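Local coordinates for xyloglucanase (Paenibacillus pabuli, PDB 2JEP), which hydrolyses xyloglucan of the plant cell wall as a family 5 glycoside hydrolase built on a TIM-barrel fold, at residues I153-K156 / Y157-W161. Numbering follows the deposited sequence.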
loop_
_atom_site.group_PDB
_atom_site.type_symbol
_atom_site.label_atom_id
_atom_site.label_comp_id
_atom_site.label_asym_id
_atom_site.label_seq_id
_atom_site.Cartn_x
_atom_site.Cartn_y
_atom_site.Cartn_z
ATOM N N ILE A 153 -6.478 -4.667 -21.842
ATOM C CA ILE A 153 -6.025 -4.378 -20.464
ATOM C C ILE A 153 -6.215 -5.611 -19.572
ATOM O O ILE A 153 -5.316 -5.998 -18.817
ATOM C CB ILE A 153 -6.769 -3.184 -19.878
ATOM C CG1 ILE A 153 -6.379 -1.891 -20.633
ATOM C CG2 ILE A 153 -6.509 -3.044 -18.384
ATOM C CD1 ILE A 153 -7.323 -0.682 -20.317
ATOM N N LYS A 154 -7.393 -6.217 -19.644
ATOM C CA LYS A 154 -7.700 -7.355 -18.793
ATOM C C LYS A 154 -6.867 -8.575 -19.111
ATOM O O LYS A 154 -6.457 -9.298 -18.188
ATOM C CB LYS A 154 -9.184 -7.696 -18.882
ATOM C CG LYS A 154 -10.061 -6.653 -18.209
ATOM C CD LYS A 154 -11.536 -6.919 -18.488
ATOM C CE LYS A 154 -12.429 -5.978 -17.742
ATOM N NZ LYS A 154 -13.870 -6.313 -17.982
ATOM N N GLU A 155 -6.599 -8.810 -20.399
ATOM C CA GLU A 155 -5.762 -9.936 -20.748
ATOM C C GLU A 155 -4.312 -9.730 -20.341
ATOM O O GLU A 155 -3.670 -10.633 -19.845
ATOM C CB GLU A 155 -5.871 -10.207 -22.259
ATOM C CG GLU A 155 -5.043 -11.360 -22.783
ATOM C CD GLU A 155 -5.451 -12.725 -22.313
ATOM O OE1 GLU A 155 -6.602 -12.894 -21.852
ATOM O OE2 GLU A 155 -4.592 -13.663 -22.450
ATOM N N LYS A 156 -3.797 -8.534 -20.556
ATOM C CA LYS A 156 -2.449 -8.197 -20.124
ATOM C C LYS A 156 -2.320 -8.367 -18.623
ATOM O O LYS A 156 -1.357 -8.937 -18.123
ATOM C CB LYS A 156 -2.136 -6.768 -20.538
ATOM C CG LYS A 156 -0.724 -6.265 -20.214
ATOM C CD LYS A 156 -0.466 -4.926 -20.914
ATOM C CE LYS A 156 0.880 -4.330 -20.599
ATOM N NZ LYS A 156 1.120 -3.123 -21.459
ATOM N N TYR A 157 -3.290 -7.836 -17.889
ATOM C CA TYR A 157 -3.288 -7.950 -16.436
ATOM C C TYR A 157 -3.288 -9.407 -15.961
ATOM O O TYR A 157 -2.519 -9.789 -15.068
ATOM C CB TYR A 157 -4.495 -7.177 -15.903
ATOM C CG TYR A 157 -4.619 -7.086 -14.405
ATOM C CD1 TYR A 157 -3.747 -6.296 -13.664
ATOM C CD2 TYR A 157 -5.642 -7.736 -13.733
ATOM C CE1 TYR A 157 -3.906 -6.143 -12.302
ATOM C CE2 TYR A 157 -5.798 -7.601 -12.368
ATOM C CZ TYR A 157 -4.934 -6.802 -11.643
ATOM O OH TYR A 157 -5.111 -6.686 -10.273
ATOM N N LYS A 158 -4.152 -10.229 -16.562
ATOM C CA LYS A 158 -4.153 -11.646 -16.282
ATOM C C LYS A 158 -2.773 -12.264 -16.506
ATOM O O LYS A 158 -2.256 -12.990 -15.659
ATOM C CB LYS A 158 -5.219 -12.353 -17.134
ATOM C CG LYS A 158 -5.241 -13.895 -16.985
ATOM C CD LYS A 158 -6.212 -14.486 -17.999
ATOM C CE LYS A 158 -6.161 -15.976 -18.135
ATOM N NZ LYS A 158 -7.087 -16.346 -19.248
ATOM N N LYS A 159 -2.191 -12.026 -17.682
ATOM C CA LYS A 159 -0.911 -12.651 -18.006
ATOM C C LYS A 159 0.209 -12.173 -17.079
ATOM O O LYS A 159 1.082 -12.969 -16.704
ATOM C CB LYS A 159 -0.556 -12.386 -19.478
ATOM C CG LYS A 159 -1.444 -13.109 -20.480
ATOM C CD LYS A 159 -1.235 -14.632 -20.427
ATOM C CE LYS A 159 -1.796 -15.368 -21.641
ATOM N NZ LYS A 159 -1.400 -16.820 -21.533
ATOM N N VAL A 160 0.185 -10.884 -16.712
ATOM C CA VAL A 160 1.176 -10.337 -15.797
ATOM C C VAL A 160 1.027 -10.999 -14.429
ATOM O O VAL A 160 2.012 -11.491 -13.877
ATOM C CB VAL A 160 1.067 -8.807 -15.759
ATOM C CG1 VAL A 160 1.854 -8.210 -14.585
ATOM C CG2 VAL A 160 1.543 -8.251 -17.093
ATOM N N TRP A 161 -0.196 -11.063 -13.872
ATOM C CA TRP A 161 -0.330 -11.718 -12.568
ATOM C C TRP A 161 -0.042 -13.205 -12.617
ATOM O O TRP A 161 0.454 -13.762 -11.644
ATOM C CB TRP A 161 -1.685 -11.436 -11.898
ATOM C CG TRP A 161 -1.594 -10.258 -10.995
ATOM C CD1 TRP A 161 -2.236 -9.047 -11.112
ATOM C CD2 TRP A 161 -0.791 -10.166 -9.812
ATOM N NE1 TRP A 161 -1.874 -8.239 -10.081
ATOM C CE2 TRP A 161 -0.987 -8.890 -9.268
ATOM C CE3 TRP A 161 0.050 -11.058 -9.140
ATOM C CZ2 TRP A 161 -0.342 -8.476 -8.105
ATOM C CZ3 TRP A 161 0.683 -10.632 -7.998
ATOM C CH2 TRP A 161 0.493 -9.351 -7.506
HETATM O O HOH W 1 -5.313 -16.125 -21.766
#
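Glu155 and Lys159, one helical turn apart, run side by side in the same direction, and Glu155 OE2 lies 3.4 Å from Lys159 CE. The carboxylate therefore rests against the aliphatic part of the lysine, while Lys159 NZ, 4.6 Å from OE2, stays beyond salt-bridge range. Two torsions of Lys159 account for this: chi1 (-69°) turns CG beside the backbone N and 3.4 Å from Glu155 O, and the bend at chi2 (-67°) brings CE alongside OE2. Toward OE1, Lys158 crosses the glutamate at a slant; Lys158 NZ and Glu155 OE1 are 4.4 Å apart, again short of direct pairing. A water instead links Lys158 NZ to the other oxygen, donating to Glu155 OE2 at 2.7 Å and accepting from Lys158 NZ.

The tightly packed part of the contact lies along the backbone of helix 150-167, an outer helix of the barrel. Tyr157 N donates to Ile153 O at 2.9 Å, and Tyr157 CB lies 3.2 Å from that same Ile153 O. Val160 CG2 likewise packs 3.2 Å from Lys156 O, which accepts from Val160 N. Lys159 N donates to Glu155 O with an N-H...O angle of 166°. Farther in, Trp161 CD1 lies over one face of the Tyr157 ring, toward its rim. Tyr157 OH and Trp161 NE1 both hydrogen-bond to Ser179 O, and Phe206 of helix 193-211 touches Tyr157 and meets the Trp161 indole edge-to-face.

Without the Lys159 chain, as with an alanine here, Glu155 OE2 would probably lose the CE and CG packed beside it and the carboxylate would be freer to turn. The chemistry thus implies that the buried polar tips rely on direct hydrogen bonds, whereas the outer Glu155 is probably steadied by one bridging water, van der Waals contact with a lysine methylene and diffuse attraction from two lysines.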